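Local coordinates for HMG box-containing protein 1 (Homo sapiens, PDB 3QVE) that represses transcription by binding the promoters of target genes, helps regulate the cell cycle and the Wnt pathway, and is represented here by its AXH domain, at residues H10-G15 / H97-K102; C93-P98 / S108-L113; S6-C11 / Q29-F34. All coordinates share one frame; numbering follows the deposited sequence.

Interaction 1: H10-G15 / H97-K102; sequences HCFLKG and HPFYVK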
loop_
_atom_site.group_PDB
_atom_site.type_symbol
_atom_site.label_atom_id
_atom_site.label_comp_id
_atom_site.label_asym_id
_atom_site.label_seq_id
_atom_site.Cartn_x
_atom_site.Cartn_y
_atom_site.Cartn_z
ATOM N N HIS A 10 -7.337 -2.415 -2.024
ATOM C CA HIS A 10 -6.833 -2.367 -0.648
ATOM C C HIS A 10 -6.613 -0.887 -0.306
ATOM O O HIS A 10 -7.447 -0.069 -0.670
ATOM C CB HIS A 10 -5.566 -3.201 -0.504
ATOM C CG HIS A 10 -5.190 -3.544 0.902
ATOM N ND1 HIS A 10 -4.552 -2.661 1.764
ATOM C CD2 HIS A 10 -5.323 -4.708 1.587
ATOM C CE1 HIS A 10 -4.321 -3.272 2.908
ATOM N NE2 HIS A 10 -4.771 -4.512 2.823
ATOM N N CYS A 11 -5.499 -0.518 0.333
ATOM C CA CYS A 11 -5.229 0.898 0.655
ATOM C C CYS A 11 -4.494 1.648 -0.466
ATOM O O CYS A 11 -4.106 2.787 -0.292
ATOM C CB CYS A 11 -4.354 0.972 1.907
ATOM S SG CYS A 11 -2.680 0.354 1.722
ATOM N N PHE A 12 -4.282 1.012 -1.611
ATOM C CA PHE A 12 -3.398 1.530 -2.664
ATOM C C PHE A 12 -4.042 2.483 -3.668
ATOM O O PHE A 12 -5.115 2.222 -4.230
ATOM C CB PHE A 12 -2.660 0.369 -3.350
ATOM C CG PHE A 12 -1.812 -0.394 -2.382
ATOM C CD1 PHE A 12 -0.664 0.182 -1.856
ATOM C CD2 PHE A 12 -2.167 -1.654 -1.974
ATOM C CE1 PHE A 12 0.075 -0.472 -0.952
ATOM C CE2 PHE A 12 -1.405 -2.356 -1.105
ATOM C CZ PHE A 12 -0.296 -1.771 -0.557
ATOM N N LEU A 13 -3.355 3.606 -3.890
ATOM C CA LEU A 13 -3.818 4.643 -4.800
ATOM C C LEU A 13 -3.384 4.378 -6.249
ATOM O O LEU A 13 -2.477 3.561 -6.538
ATOM C CB LEU A 13 -3.296 6.008 -4.335
ATOM C CG LEU A 13 -3.649 6.416 -2.897
ATOM C CD1 LEU A 13 -3.368 7.884 -2.607
ATOM C CD2 LEU A 13 -5.050 6.103 -2.563
ATOM N N LYS A 14 -4.040 5.112 -7.148
ATOM C CA LYS A 14 -3.743 5.090 -8.559
ATOM C C LYS A 14 -2.253 5.295 -8.786
ATOM O O LYS A 14 -1.622 6.148 -8.137
ATOM C CB LYS A 14 -4.518 6.203 -9.224
ATOM C CG LYS A 14 -4.241 6.377 -10.736
ATOM C CD LYS A 14 -5.228 7.354 -11.307
ATOM C CE LYS A 14 -4.988 7.613 -12.798
ATOM N NZ LYS A 14 -5.229 6.414 -13.632
ATOM N N GLY A 15 -1.677 4.489 -9.667
ATOM C CA GLY A 15 -0.250 4.614 -9.996
ATOM C C GLY A 15 0.591 3.599 -9.254
ATOM O O GLY A 15 1.757 3.409 -9.589
ATOM N N HIS A 97 2.434 8.642 -1.030
ATOM C CA HIS A 97 1.379 7.655 -0.706
ATOM C C HIS A 97 1.134 7.641 0.823
ATOM O O HIS A 97 2.055 7.431 1.603
ATOM C CB HIS A 97 1.763 6.243 -1.190
ATOM C CG HIS A 97 0.603 5.327 -1.379
ATOM N ND1 HIS A 97 -0.180 4.895 -0.333
ATOM C CD2 HIS A 97 0.064 4.792 -2.503
ATOM C CE1 HIS A 97 -1.153 4.124 -0.800
ATOM N NE2 HIS A 97 -1.020 4.036 -2.111
ATOM N N PRO A 98 -0.114 7.891 1.250
ATOM C CA PRO A 98 -0.472 7.823 2.674
ATOM C C PRO A 98 -0.885 6.420 3.109
ATOM O O PRO A 98 -1.343 5.623 2.279
ATOM C CB PRO A 98 -1.667 8.748 2.758
ATOM C CG PRO A 98 -2.366 8.560 1.439
ATOM C CD PRO A 98 -1.253 8.306 0.428
ATOM N N PHE A 99 -0.668 6.106 4.380
ATOM C CA PHE A 99 -1.031 4.801 4.927
ATOM C C PHE A 99 -1.738 5.062 6.239
ATOM O O PHE A 99 -1.329 5.958 6.975
ATOM C CB PHE A 99 0.199 3.943 5.156
ATOM C CG PHE A 99 0.916 3.610 3.900
ATOM C CD1 PHE A 99 0.447 2.585 3.071
ATOM C CD2 PHE A 99 1.983 4.403 3.474
ATOM C CE1 PHE A 99 1.085 2.274 1.890
ATOM C CE2 PHE A 99 2.606 4.115 2.298
ATOM C CZ PHE A 99 2.156 3.039 1.494
ATOM N N TYR A 100 -2.782 4.292 6.506
ATOM C CA TYR A 100 -3.526 4.425 7.734
ATOM C C TYR A 100 -3.058 3.312 8.636
ATOM O O TYR A 100 -3.406 2.149 8.414
ATOM C CB TYR A 100 -5.033 4.428 7.506
ATOM C CG TYR A 100 -5.749 4.922 8.768
ATOM C CD1 TYR A 100 -5.947 6.277 9.008
ATOM C CD2 TYR A 100 -6.147 4.025 9.743
ATOM C CE1 TYR A 100 -6.572 6.738 10.206
ATOM C CE2 TYR A 100 -6.762 4.456 10.918
ATOM C CZ TYR A 100 -6.973 5.802 11.142
ATOM O OH TYR A 100 -7.592 6.180 12.301
ATOM N N VAL A 101 -2.231 3.666 9.622
ATOM C CA VAL A 101 -1.522 2.686 10.423
ATOM C C VAL A 101 -2.318 2.378 11.671
ATOM O O VAL A 101 -2.723 3.293 12.362
ATOM C CB VAL A 101 -0.126 3.174 10.768
ATOM C CG1 VAL A 101 0.561 2.191 11.712
ATOM C CG2 VAL A 101 0.656 3.396 9.442
ATOM N N LYS A 102 -2.547 1.092 11.928
ATOM C CA LYS A 102 -3.251 0.625 13.132
ATOM C C LYS A 102 -2.584 1.176 14.384
ATOM O O LYS A 102 -1.372 1.098 14.512
ATOM C CB LYS A 102 -3.237 -0.898 13.195
ATOM C CG LYS A 102 -4.283 -1.542 14.096
ATOM C CD LYS A 102 -4.124 -3.057 14.081
ATOM C CE LYS A 102 -5.405 -3.765 14.513
ATOM N NZ LYS A 102 -5.878 -3.280 15.829
HETATM O O HOH W 1 -3.312 3.915 2.345
#

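Interaction 2: C93-P98 / S108-L113; sequences CKLDHP and SFYPSL. With EDO (1,2-ethanediol), chain E.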
loop_
_atom_site.group_PDB
_atom_site.type_symbol
_atom_site.label_atom_id
_atom_site.label_comp_id
_atom_site.label_asym_id
_atom_site.label_seq_id
_atom_site.Cartn_x
_atom_site.Cartn_y
_atom_site.Cartn_z
ATOM N N CYS A 93 5.171 2.555 -5.139
ATOM C CA CYS A 93 4.167 3.603 -4.963
ATOM C C CYS A 93 4.833 4.970 -4.976
ATOM O O CYS A 93 6.041 5.085 -4.883
ATOM C CB CYS A 93 3.396 3.348 -3.687
ATOM S SG CYS A 93 4.338 3.601 -2.265
ATOM N N LYS A 94 4.039 6.019 -5.118
ATOM C CA LYS A 94 4.575 7.377 -5.096
ATOM C C LYS A 94 5.066 7.757 -3.688
ATOM O O LYS A 94 4.594 7.206 -2.702
ATOM C CB LYS A 94 3.526 8.377 -5.583
ATOM C CG LYS A 94 2.937 8.092 -6.947
ATOM C CD LYS A 94 4.001 7.951 -8.035
ATOM C CE LYS A 94 3.406 7.583 -9.412
ATOM N NZ LYS A 94 3.878 6.278 -9.877
ATOM N N LEU A 95 6.004 8.699 -3.612
ATOM C CA LEU A 95 6.606 9.106 -2.334
ATOM C C LEU A 95 5.585 9.674 -1.376
ATOM O O LEU A 95 5.762 9.564 -0.181
ATOM C CB LEU A 95 7.696 10.148 -2.545
ATOM C CG LEU A 95 8.909 9.885 -3.423
ATOM C CD1 LEU A 95 10.017 10.998 -3.270
ATOM C CD2 LEU A 95 9.502 8.545 -3.131
ATOM N N ASP A 96 4.510 10.249 -1.915
ATOM C CA ASP A 96 3.473 10.886 -1.122
ATOM C C ASP A 96 2.304 9.935 -0.751
ATOM O O ASP A 96 1.303 10.389 -0.192
ATOM C CB ASP A 96 2.895 12.070 -1.920
ATOM C CG ASP A 96 2.376 11.636 -3.256
ATOM O OD1 ASP A 96 1.633 10.640 -3.306
ATOM O OD2 ASP A 96 2.743 12.264 -4.253
ATOM N N HIS A 97 2.434 8.642 -1.030
ATOM C CA HIS A 97 1.379 7.655 -0.706
ATOM C C HIS A 97 1.134 7.641 0.823
ATOM O O HIS A 97 2.055 7.431 1.603
ATOM C CB HIS A 97 1.763 6.243 -1.190
ATOM C CG HIS A 97 0.603 5.327 -1.379
ATOM N ND1 HIS A 97 -0.180 4.895 -0.333
ATOM C CD2 HIS A 97 0.064 4.792 -2.503
ATOM C CE1 HIS A 97 -1.153 4.124 -0.800
ATOM N NE2 HIS A 97 -1.020 4.036 -2.111
ATOM N N PRO A 98 -0.114 7.891 1.250
ATOM C CA PRO A 98 -0.472 7.823 2.674
ATOM C C PRO A 98 -0.885 6.420 3.109
ATOM O O PRO A 98 -1.343 5.623 2.279
ATOM C CB PRO A 98 -1.667 8.748 2.758
ATOM C CG PRO A 98 -2.366 8.560 1.439
ATOM C CD PRO A 98 -1.253 8.306 0.428
ATOM N N SER A 108 3.124 8.510 6.453
ATOM C CA SER A 108 3.696 8.637 5.125
ATOM C C SER A 108 5.194 8.558 5.268
ATOM O O SER A 108 5.744 8.813 6.326
ATOM C CB SER A 108 3.302 10.016 4.564
ATOM O OG SER A 108 4.050 10.395 3.434
ATOM N N PHE A 109 5.872 8.194 4.200
ATOM C CA PHE A 109 7.339 8.299 4.183
ATOM C C PHE A 109 7.744 9.744 3.982
ATOM O O PHE A 109 8.885 10.100 4.322
ATOM C CB PHE A 109 7.928 7.409 3.052
ATOM C CG PHE A 109 7.823 5.943 3.340
ATOM C CD1 PHE A 109 8.815 5.309 4.054
ATOM C CD2 PHE A 109 6.684 5.218 2.993
ATOM C CE1 PHE A 109 8.690 3.954 4.372
ATOM C CE2 PHE A 109 6.566 3.873 3.310
ATOM C CZ PHE A 109 7.583 3.260 4.009
ATOM N N TYR A 110 6.842 10.581 3.428
ATOM C CA TYR A 110 7.155 12.000 3.185
ATOM C C TYR A 110 5.942 12.859 3.554
ATOM O O TYR A 110 5.162 13.250 2.669
ATOM C CB TYR A 110 7.495 12.204 1.716
ATOM C CG TYR A 110 8.877 11.740 1.373
ATOM C CD1 TYR A 110 9.977 12.589 1.530
ATOM C CD2 TYR A 110 9.085 10.452 0.914
ATOM C CE1 TYR A 110 11.272 12.161 1.218
ATOM C CE2 TYR A 110 10.336 10.001 0.612
ATOM C CZ TYR A 110 11.438 10.857 0.775
ATOM O OH TYR A 110 12.683 10.398 0.460
ATOM N N PRO A 111 5.744 13.102 4.856
ATOM C CA PRO A 111 4.510 13.746 5.324
ATOM C C PRO A 111 4.211 15.072 4.606
ATOM O O PRO A 111 3.076 15.326 4.269
ATOM C CB PRO A 111 4.805 13.978 6.792
ATOM C CG PRO A 111 5.675 12.810 7.134
ATOM C CD PRO A 111 6.568 12.640 5.990
ATOM N N SER A 112 5.233 15.871 4.296
ATOM C CA SER A 112 4.984 17.146 3.617
ATOM C C SER A 112 4.510 16.957 2.206
ATOM O O SER A 112 3.648 17.710 1.754
ATOM C CB SER A 112 6.220 18.038 3.662
ATOM O OG SER A 112 6.454 18.338 5.024
ATOM N N LEU A 113 5.051 15.967 1.500
ATOM C CA LEU A 113 4.565 15.695 0.145
ATOM C C LEU A 113 3.147 15.176 0.184
ATOM O O LEU A 113 2.336 15.516 -0.662
ATOM C CB LEU A 113 5.470 14.699 -0.559
ATOM C CG LEU A 113 6.907 15.149 -0.850
ATOM C CD1 LEU A 113 7.637 14.024 -1.631
ATOM C CD2 LEU A 113 6.939 16.503 -1.627
HETATM C C1 EDO E . 9.002 14.995 4.600
HETATM O O1 EDO E . 8.130 15.174 3.449
HETATM C C2 EDO E . 8.717 15.992 5.733
HETATM O O2 EDO E . 8.704 15.400 7.044
HETATM O O HOH W 2 4.706 7.661 1.631
#

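Interaction 3: S6-C11 / Q29-F34; sequences STVWHC and QDVEDF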
loop_
_atom_site.group_PDB
_atom_site.type_symbol
_atom_site.label_atom_id
_atom_site.label_comp_id
_atom_site.label_asym_id
_atom_site.label_seq_id
_atom_site.Cartn_x
_atom_site.Cartn_y
_atom_site.Cartn_z
ATOM N N SER A 6 -9.227 8.287 -2.611
ATOM C CA SER A 6 -9.779 7.282 -3.505
ATOM C C SER A 6 -8.749 6.185 -3.760
ATOM O O SER A 6 -7.708 6.405 -4.358
ATOM C CB SER A 6 -10.216 7.920 -4.817
ATOM O OG SER A 6 -10.895 6.979 -5.619
ATOM N N THR A 7 -9.053 4.995 -3.292
ATOM C CA THR A 7 -8.172 3.854 -3.421
ATOM C C THR A 7 -8.615 2.989 -4.580
ATOM O O THR A 7 -9.795 2.960 -4.913
ATOM C CB THR A 7 -8.193 3.038 -2.141
ATOM O OG1 THR A 7 -9.553 2.763 -1.793
ATOM C CG2 THR A 7 -7.527 3.818 -1.000
ATOM N N VAL A 8 -7.675 2.289 -5.198
ATOM C CA VAL A 8 -8.005 1.389 -6.301
ATOM C C VAL A 8 -8.225 -0.036 -5.800
ATOM O O VAL A 8 -9.172 -0.689 -6.183
ATOM C CB VAL A 8 -6.880 1.398 -7.362
ATOM C CG1 VAL A 8 -7.211 0.372 -8.512
ATOM C CG2 VAL A 8 -6.764 2.788 -7.937
ATOM N N TRP A 9 -7.333 -0.519 -4.953
ATOM C CA TRP A 9 -7.404 -1.874 -4.402
ATOM C C TRP A 9 -6.696 -1.853 -3.045
ATOM O O TRP A 9 -5.589 -1.304 -2.938
ATOM C CB TRP A 9 -6.715 -2.908 -5.323
ATOM C CG TRP A 9 -6.664 -4.208 -4.659
ATOM C CD1 TRP A 9 -7.719 -5.104 -4.525
ATOM C CD2 TRP A 9 -5.557 -4.788 -3.949
ATOM N NE1 TRP A 9 -7.316 -6.178 -3.797
ATOM C CE2 TRP A 9 -6.013 -6.011 -3.407
ATOM C CE3 TRP A 9 -4.237 -4.403 -3.730
ATOM C CZ2 TRP A 9 -5.188 -6.859 -2.694
ATOM C CZ3 TRP A 9 -3.404 -5.254 -2.993
ATOM C CH2 TRP A 9 -3.886 -6.459 -2.487
ATOM N N HIS A 10 -7.337 -2.415 -2.024
ATOM C CA HIS A 10 -6.833 -2.367 -0.648
ATOM C C HIS A 10 -6.613 -0.887 -0.306
ATOM O O HIS A 10 -7.447 -0.069 -0.670
ATOM C CB HIS A 10 -5.566 -3.201 -0.504
ATOM C CG HIS A 10 -5.190 -3.544 0.902
ATOM N ND1 HIS A 10 -4.552 -2.661 1.764
ATOM C CD2 HIS A 10 -5.323 -4.708 1.587
ATOM C CE1 HIS A 10 -4.321 -3.272 2.908
ATOM N NE2 HIS A 10 -4.771 -4.512 2.823
ATOM N N CYS A 11 -5.499 -0.518 0.333
ATOM C CA CYS A 11 -5.229 0.898 0.655
ATOM C C CYS A 11 -4.494 1.648 -0.466
ATOM O O CYS A 11 -4.106 2.787 -0.292
ATOM C CB CYS A 11 -4.354 0.972 1.907
ATOM S SG CYS A 11 -2.680 0.354 1.722
ATOM N N GLN A 29 2.282 -5.728 -11.825
ATOM C CA GLN A 29 1.097 -5.270 -12.510
ATOM C C GLN A 29 0.604 -3.941 -11.940
ATOM O O GLN A 29 0.670 -3.697 -10.732
ATOM C CB GLN A 29 -0.057 -6.311 -12.458
ATOM C CG GLN A 29 -0.116 -7.122 -11.225
ATOM C CD GLN A 29 -1.089 -8.316 -11.260
ATOM O OE1 GLN A 29 -2.116 -8.292 -11.974
ATOM N NE2 GLN A 29 -0.774 -9.363 -10.444
ATOM N N ASP A 30 0.103 -3.090 -12.829
ATOM C CA ASP A 30 -0.507 -1.865 -12.383
ATOM C C ASP A 30 -1.735 -2.201 -11.547
ATOM O O ASP A 30 -2.493 -3.112 -11.880
ATOM C CB ASP A 30 -0.868 -1.033 -13.583
ATOM C CG ASP A 30 -1.712 0.139 -13.230
ATOM O OD1 ASP A 30 -1.128 1.154 -12.806
ATOM O OD2 ASP A 30 -2.955 0.005 -13.367
ATOM N N VAL A 31 -1.942 -1.425 -10.492
ATOM C CA VAL A 31 -3.043 -1.646 -9.580
ATOM C C VAL A 31 -4.418 -1.577 -10.260
ATOM O O VAL A 31 -5.320 -2.372 -9.910
ATOM C CB VAL A 31 -2.949 -0.728 -8.371
ATOM C CG1 VAL A 31 -3.266 0.743 -8.750
ATOM C CG2 VAL A 31 -3.829 -1.228 -7.233
ATOM N N GLU A 32 -4.595 -0.680 -11.223
ATOM C CA GLU A 32 -5.870 -0.609 -11.900
ATOM C C GLU A 32 -6.091 -1.826 -12.824
ATOM O O GLU A 32 -7.219 -2.341 -12.941
ATOM C CB GLU A 32 -6.006 0.658 -12.706
ATOM C CG GLU A 32 -6.289 1.924 -11.902
ATOM C CD GLU A 32 -6.232 3.127 -12.808
ATOM O OE1 GLU A 32 -7.258 3.383 -13.473
ATOM O OE2 GLU A 32 -5.164 3.787 -12.883
ATOM N N ASP A 33 -5.023 -2.269 -13.485
ATOM C CA ASP A 33 -5.100 -3.468 -14.357
ATOM C C ASP A 33 -5.433 -4.677 -13.469
ATOM O O ASP A 33 -6.311 -5.471 -13.781
ATOM C CB ASP A 33 -3.781 -3.667 -15.099
ATOM C CG ASP A 33 -3.545 -2.629 -16.207
ATOM O OD1 ASP A 33 -4.428 -1.782 -16.444
ATOM O OD2 ASP A 33 -2.469 -2.661 -16.848
ATOM N N PHE A 34 -4.782 -4.769 -12.317
ATOM C CA PHE A 34 -5.064 -5.826 -11.347
ATOM C C PHE A 34 -6.502 -5.800 -10.852
ATOM O O PHE A 34 -7.179 -6.822 -10.849
ATOM C CB PHE A 34 -4.089 -5.729 -10.161
ATOM C CG PHE A 34 -4.396 -6.690 -9.044
ATOM C CD1 PHE A 34 -4.013 -8.010 -9.135
ATOM C CD2 PHE A 34 -5.097 -6.275 -7.924
ATOM C CE1 PHE A 34 -4.288 -8.919 -8.098
ATOM C CE2 PHE A 34 -5.386 -7.156 -6.894
ATOM C CZ PHE A 34 -4.972 -8.483 -6.979
#

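Interaction 1: H10-G15 / H97-K102
Two torsions set H97 against the loop: its CG lies anti to the backbone N (chi1 -158°), and the turn about CB-CG presents NE2 to the backbone of L13, whose own CG sits beside its backbone N, anti to the carbonyl carbon. The bond that follows, L13 N to H97 NE2, is 3.0 Å long and nearly straight at 167°, although the donor approaches tilted 24° from the imidazole plane. At the other side of the ring, H97 ND1 donates to P98 O over 3.0 Å, reaching the oxygen from above the carbonyl plane. With NE2 accepting and ND1 donating, the ring is held in rotation at both nitrogens, consistent with a neutral imidazole carrying its proton on ND1. C11 O lies at the ring edge, 3.3 Å from H97 CE1, while L13 CG packs over one imidazole face as a CH-pi contact. A water bridges C11 O and P98 O, donating to both, so P98 O receives a second hydrogen.

C11 has its sulfur in the crowded position between backbone N and carbonyl carbon. This places SG 3.8 Å above the centre of the F12 ring and at the edge of F99, where SG lies 4.1 Å from F99 CD1, a sulfur-aromatic contact. F12 CE1 also meets the F99 edge, and L13 CD1 touches P98 CD tip to tip at 3.7 Å.

Buried in the interior of the AXH domain, the contact joins its N-terminal loop to strand 98-101, an outer strand of the three-stranded mixed sheet. F99 pairs through its backbone with S107 of strand 105-108, T114 and H118 of helix 111-118 pack on P98, H118 also on L13, and L59 of strand 59-69 touches F12.

Interaction 2: C93-P98 / S108-L113
L95 lies alongside both Y110 and L113, pointing the same way as each. All three place CG beside the backbone N and anti to the carbonyl carbon. L95 CD1 lies over one face of the phenol ring, 4.0 Å above its plane but offset toward the rim; lower down, L95 CB approaches Y110 CD2 to 3.7 Å at the backbone end of the ring. L113 closes on the same leucine, with its CD1 4.0 Å from L95 CB. At the phenol's polar end, Y110 OH is hydrogen-bonded to OE1 of E66 on strand 59-69.

D96 contributes through its methylene rather than its carboxylate: D96 CB rests 3.7 Å from L113 O, and D96 and L113 are the pair whose CA atoms come nearest across the two segments. Between the backbones, a water does the polar bridging. It donates to L95 O and to H97 O and accepts from F109 N at 2.9 Å, so three backbone groups of the two segments are satisfied by one molecule.

S108 has OG anti to its backbone N (chi1 166°), and in that position OG accepts from Y110 N over 2.8 Å with an angle of 146°. OG is also hydrogen-bonded to T114 OG1, as is D96 O, which brings the first turn of helix 111-118 into the network. An ethanediol, probably from the crystallisation liquor, accepts from S112 N through its O1 at 3.1 Å.

Two local motifs thus face each other in the AXH domain: the type I beta turn from K94 to H97 that follows strand 89-94, closed by H97 N to K94 O, and the ST turn of S108, which leads into Y110 at the N-cap of helix 111-118.

Interaction 3: S6-C11 / Q29-F34
W9 and F34 both carry CG anti to the backbone N (chi1 173° and 174°), which swings each ring toward the other segment. The edge of F34 then meets the face of W9: F34 CE2 stands over the centre of the indole, 3.7 Å from W9 CE2, and the planes are inclined at 77°, the geometry of a T-shaped pair. The five-membered ring of W9 and the F34 ring have their centroids 5.0 Å apart. On the opposite indole face, H10 CB sits 3.6 Å above the W9 plane, displaced toward the rim, so the indole is held from two sides. An alanine here, with no indole to receive the F34 edge, would probably loosen the packing of the loop on the helix.

V31 takes the conformation with CG1 in the crowded position between backbone N and carbonyl carbon, and CG2 anti to the N. CG1 meets V8 CB at 3.9 Å, while CG2 meets W9 CB at 3.8 Å and also borders V8. V8 and W9 form a classic beta bulge opposite F12, consistent with both directing their side chains at the helix.

D30 is the N-cap of helix 31-37. Its OD2 accepts from D33 N at 3.1 Å with its anti lone pair, and more weakly from E32 N, while F34 N bonds to D30 O in the first turn.

V8 keeps CG1 anti to its backbone N and lays it 3.6 Å from V31 O and 3.8 Å from E32 CG, crossing the glutamate at about a right angle. E32 is extended beyond CG, and its OE2 forms a salt bridge with K14 NZ. L18 of strand 17-20 packs on W9, V31 and F34.

How the interactions relate
From the N terminus, segment 6-11 first closes with 29-34 in interaction 3, a short loop that contains strand 17-20. Interaction 1 shares H10 and C11 with it: both loops start from the same stretch, and that of interaction 1 runs on past 29-34 to 97-102, while a K14–E32 salt bridge joins the two contacts. Interaction 2 opens where interaction 1 closes, with H97 and P98 in common, and ends at 108-113; interactions 3 and 2 follow in series. Interactions 3 and 1 tie the N-terminal loop to helix 31-37 and strand 98-101, and interaction 2 joins the turn after strand 89-94 to the start of helix 111-118.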